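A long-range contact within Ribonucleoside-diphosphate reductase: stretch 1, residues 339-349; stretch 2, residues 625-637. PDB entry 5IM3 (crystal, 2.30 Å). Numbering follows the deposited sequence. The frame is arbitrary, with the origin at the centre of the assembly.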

# COMPACT_ATOMS: atom_id res chain seq x y z
N ALA A 339 54.91 -44.14 0.43
CA ALA A 339 54.98 -43.35 1.66
C ALA A 339 54.08 -42.13 1.58
O ALA A 339 53.33 -41.83 2.52
CB ALA A 339 56.43 -42.94 1.93
N ARG A 340 54.12 -41.40 0.46
CA ARG A 340 53.27 -40.23 0.30
C ARG A 340 51.80 -40.62 0.14
O ARG A 340 50.92 -39.94 0.67
CB ARG A 340 53.73 -39.39 -0.89
CG ARG A 340 55.14 -38.83 -0.73
CD ARG A 340 55.26 -37.92 0.49
NE ARG A 340 56.60 -37.38 0.65
CZ ARG A 340 56.97 -36.58 1.64
NH1 ARG A 340 56.09 -36.22 2.57
NH2 ARG A 340 58.22 -36.15 1.72
N ALA A 341 51.53 -41.71 -0.58
CA ALA A 341 50.15 -42.16 -0.72
C ALA A 341 49.55 -42.52 0.64
O ALA A 341 48.39 -42.20 0.92
CB ALA A 341 50.08 -43.36 -1.66
N ILE A 342 50.34 -43.17 1.50
CA ILE A 342 49.86 -43.49 2.84
C ILE A 342 49.65 -42.21 3.65
O ILE A 342 48.66 -42.08 4.38
CB ILE A 342 50.83 -44.46 3.54
CG1 ILE A 342 50.82 -45.82 2.83
CG2 ILE A 342 50.48 -44.62 5.02
CD1 ILE A 342 51.92 -46.76 3.29
N GLU A 343 50.58 -41.26 3.54
CA GLU A 343 50.41 -39.99 4.23
C GLU A 343 49.13 -39.28 3.78
O GLU A 343 48.41 -38.71 4.60
CB GLU A 343 51.63 -39.10 3.98
CG GLU A 343 51.59 -37.73 4.67
CD GLU A 343 52.71 -36.81 4.23
OE1 GLU A 343 53.57 -37.25 3.44
OE2 GLU A 343 52.73 -35.64 4.67
N PHE A 344 48.83 -39.33 2.48
CA PHE A 344 47.62 -38.67 1.99
C PHE A 344 46.37 -39.45 2.37
O PHE A 344 45.32 -38.85 2.65
CB PHE A 344 47.69 -38.49 0.47
CG PHE A 344 48.89 -37.72 -0.02
CD1 PHE A 344 49.64 -36.94 0.85
CD2 PHE A 344 49.27 -37.79 -1.35
CE1 PHE A 344 50.74 -36.24 0.39
CE2 PHE A 344 50.37 -37.09 -1.81
CZ PHE A 344 51.11 -36.32 -0.93
N TYR A 345 46.45 -40.78 2.37
CA TYR A 345 45.29 -41.59 2.74
C TYR A 345 44.93 -41.38 4.21
O TYR A 345 43.75 -41.26 4.55
CB TYR A 345 45.57 -43.06 2.46
CG TYR A 345 44.67 -43.99 3.26
CD1 TYR A 345 43.37 -44.25 2.84
CD2 TYR A 345 45.11 -44.58 4.43
CE1 TYR A 345 42.54 -45.08 3.57
CE2 TYR A 345 44.30 -45.42 5.16
CZ TYR A 345 43.02 -45.67 4.73
OH TYR A 345 42.21 -46.50 5.47
N ASN A 346 45.94 -41.34 5.08
CA ASN A 346 45.67 -41.14 6.50
C ASN A 346 45.02 -39.79 6.76
O ASN A 346 44.12 -39.67 7.60
CB ASN A 346 46.96 -41.27 7.31
CG ASN A 346 47.44 -42.71 7.41
OD1 ASN A 346 46.64 -43.65 7.37
ND2 ASN A 346 48.75 -42.89 7.54
N LEU A 347 45.46 -38.75 6.04
CA LEU A 347 44.88 -37.43 6.24
C LEU A 347 43.42 -37.39 5.78
O LEU A 347 42.57 -36.78 6.45
CB LEU A 347 45.70 -36.38 5.49
CG LEU A 347 45.43 -34.93 5.91
CD1 LEU A 347 45.96 -34.68 7.32
CD2 LEU A 347 46.03 -33.96 4.91
N LEU A 348 43.11 -38.05 4.66
CA LEU A 348 41.76 -38.01 4.11
C LEU A 348 40.80 -38.89 4.91
O LEU A 348 39.73 -38.44 5.32
CB LEU A 348 41.79 -38.44 2.65
CG LEU A 348 42.45 -37.47 1.66
CD1 LEU A 348 42.60 -38.13 0.30
CD2 LEU A 348 41.65 -36.18 1.55
N SER A 349 41.18 -40.15 5.14
CA SER A 349 40.29 -41.11 5.79
C SER A 349 39.98 -40.74 7.23
O SER A 349 38.97 -41.21 7.77
CB SER A 349 40.90 -42.51 5.73
OG SER A 349 42.17 -42.53 6.35
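Stretch 2 (625-637) KTVKTAVRMLDNV

How does stretch 2 lie on stretch 1? Both are helical throughout, and their axes cross at -116°, approaching to 10.3 Å. The backbones come nearest at Leu-347 and Thr-626, CA to CA 6.9 Å, and at Phe-344 and Thr-629, CA to CA 7.2 Å.

What fills the space between the helices? Phe-344 (chi1 m) sits as a knob among Thr-629, Arg-632, Met-633 and Asn-636. Met-633, with chi1 m, chi2 t and chi3 p, lays its CG over one ring face, 3.4 Å from Phe-344 CD1, while Asn-636 ND2 meets the ring edge 3.6 Å from Phe-344 CE2. Leu-347 (chi1 t, chi2 p) fills the neighbouring hole: its CD1 lies 3.7 Å from Thr-626 CG2, and its CD2 3.7 Å from both Thr-629 CG2 and Met-633 SD.

How does Thr-629 serve both polar and apolar neighbours? With chi1 m, its OG1 donates a short hydrogen bond to Glu-343 OE2, 2.5 Å, while CG2 packs against Leu-347. The extended Glu-343 (t, t) also receives Arg-340 NH1 at OE1, 2.9 Å, in a salt bridge.

Why can two arginines lie so close? Their guanidiniums stack, planes at 17°, with Arg-340 NE 3.4 Å from Arg-632 NH2. Glu-343 offsets charge on Arg-340, and Arg-632 is hydrogen-bonded elsewhere in the structure.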

# COMPACT_ATOMS: atom_id res chain seq x y z
N LYS A 625 50.84 -30.58 11.54
CA LYS A 625 51.03 -31.79 10.74
C LYS A 625 50.02 -31.89 9.62
O LYS A 625 50.36 -32.26 8.49
CB LYS A 625 50.95 -33.02 11.65
CG LYS A 625 52.10 -33.12 12.64
CD LYS A 625 51.59 -33.44 14.03
CE LYS A 625 52.73 -33.50 15.03
NZ LYS A 625 52.22 -33.76 16.40
N THR A 626 48.75 -31.57 9.89
CA THR A 626 47.73 -31.66 8.86
C THR A 626 47.91 -30.59 7.79
O THR A 626 47.73 -30.86 6.60
CB THR A 626 46.34 -31.55 9.50
OG1 THR A 626 46.25 -30.32 10.21
CG2 THR A 626 46.10 -32.72 10.45
N VAL A 627 48.29 -29.37 8.20
CA VAL A 627 48.50 -28.30 7.23
C VAL A 627 49.68 -28.62 6.33
O VAL A 627 49.63 -28.41 5.11
CB VAL A 627 48.68 -26.95 7.95
CG1 VAL A 627 49.11 -25.87 6.96
CG2 VAL A 627 47.39 -26.54 8.63
N LYS A 628 50.78 -29.12 6.91
CA LYS A 628 51.94 -29.47 6.11
C LYS A 628 51.59 -30.46 5.01
O LYS A 628 52.01 -30.31 3.86
CB LYS A 628 53.05 -30.04 7.00
CG LYS A 628 53.84 -28.99 7.76
CD LYS A 628 55.00 -29.64 8.53
CE LYS A 628 56.02 -28.61 8.98
NZ LYS A 628 57.25 -29.26 9.52
N THR A 629 50.81 -31.49 5.35
CA THR A 629 50.43 -32.48 4.35
C THR A 629 49.38 -31.93 3.40
O THR A 629 49.38 -32.29 2.21
CB THR A 629 49.91 -33.75 5.04
OG1 THR A 629 50.94 -34.30 5.86
CG2 THR A 629 49.49 -34.79 4.01
N ALA A 630 48.48 -31.08 3.89
CA ALA A 630 47.46 -30.49 3.03
C ALA A 630 48.10 -29.66 1.91
O ALA A 630 47.75 -29.80 0.74
CB ALA A 630 46.52 -29.62 3.86
N VAL A 631 49.05 -28.79 2.27
CA VAL A 631 49.68 -27.94 1.27
C VAL A 631 50.40 -28.78 0.23
O VAL A 631 50.36 -28.49 -0.97
CB VAL A 631 50.63 -26.93 1.95
CG1 VAL A 631 51.42 -26.14 0.91
CG2 VAL A 631 49.85 -25.99 2.86
N ARG A 632 51.08 -29.85 0.67
CA ARG A 632 51.77 -30.71 -0.28
C ARG A 632 50.78 -31.33 -1.26
O ARG A 632 51.02 -31.34 -2.48
CB ARG A 632 52.54 -31.80 0.46
CG ARG A 632 53.43 -32.64 -0.46
CD ARG A 632 54.11 -33.77 0.29
NE ARG A 632 55.09 -34.46 -0.55
CZ ARG A 632 56.36 -34.11 -0.67
NH1 ARG A 632 56.84 -33.07 0.01
NH2 ARG A 632 57.18 -34.80 -1.46
N MET A 633 49.67 -31.87 -0.75
CA MET A 633 48.66 -32.44 -1.63
C MET A 633 48.15 -31.40 -2.63
O MET A 633 47.94 -31.72 -3.81
CB MET A 633 47.50 -32.99 -0.80
CG MET A 633 47.91 -34.14 0.11
SD MET A 633 46.63 -34.61 1.28
CE MET A 633 45.34 -35.20 0.19
N LEU A 634 47.95 -30.16 -2.18
CA LEU A 634 47.47 -29.12 -3.08
C LEU A 634 48.53 -28.77 -4.12
O LEU A 634 48.20 -28.51 -5.29
CB LEU A 634 47.05 -27.88 -2.30
CG LEU A 634 45.75 -28.00 -1.50
CD1 LEU A 634 45.47 -26.72 -0.71
CD2 LEU A 634 44.57 -28.34 -2.40
N ASP A 635 49.80 -28.75 -3.72
CA ASP A 635 50.86 -28.50 -4.69
C ASP A 635 50.93 -29.62 -5.72
O ASP A 635 51.19 -29.36 -6.91
CB ASP A 635 52.20 -28.32 -3.99
CG ASP A 635 53.23 -27.62 -4.85
OD1 ASP A 635 52.90 -26.54 -5.40
OD2 ASP A 635 54.35 -28.13 -5.00
N ASN A 636 50.69 -30.86 -5.29
CA ASN A 636 50.64 -31.97 -6.24
C ASN A 636 49.51 -31.80 -7.24
O ASN A 636 49.66 -32.15 -8.42
CB ASN A 636 50.48 -33.29 -5.48
CG ASN A 636 51.75 -33.73 -4.78
OD1 ASN A 636 52.68 -32.94 -4.59
ND2 ASN A 636 51.81 -35.00 -4.41
N VAL A 637 48.37 -31.28 -6.79
CA VAL A 637 47.22 -31.11 -7.68
C VAL A 637 47.63 -30.35 -8.94
O VAL A 637 47.14 -30.63 -10.04
CB VAL A 637 46.08 -30.39 -6.93
CG1 VAL A 637 45.07 -29.80 -7.92
CG2 VAL A 637 45.38 -31.36 -5.99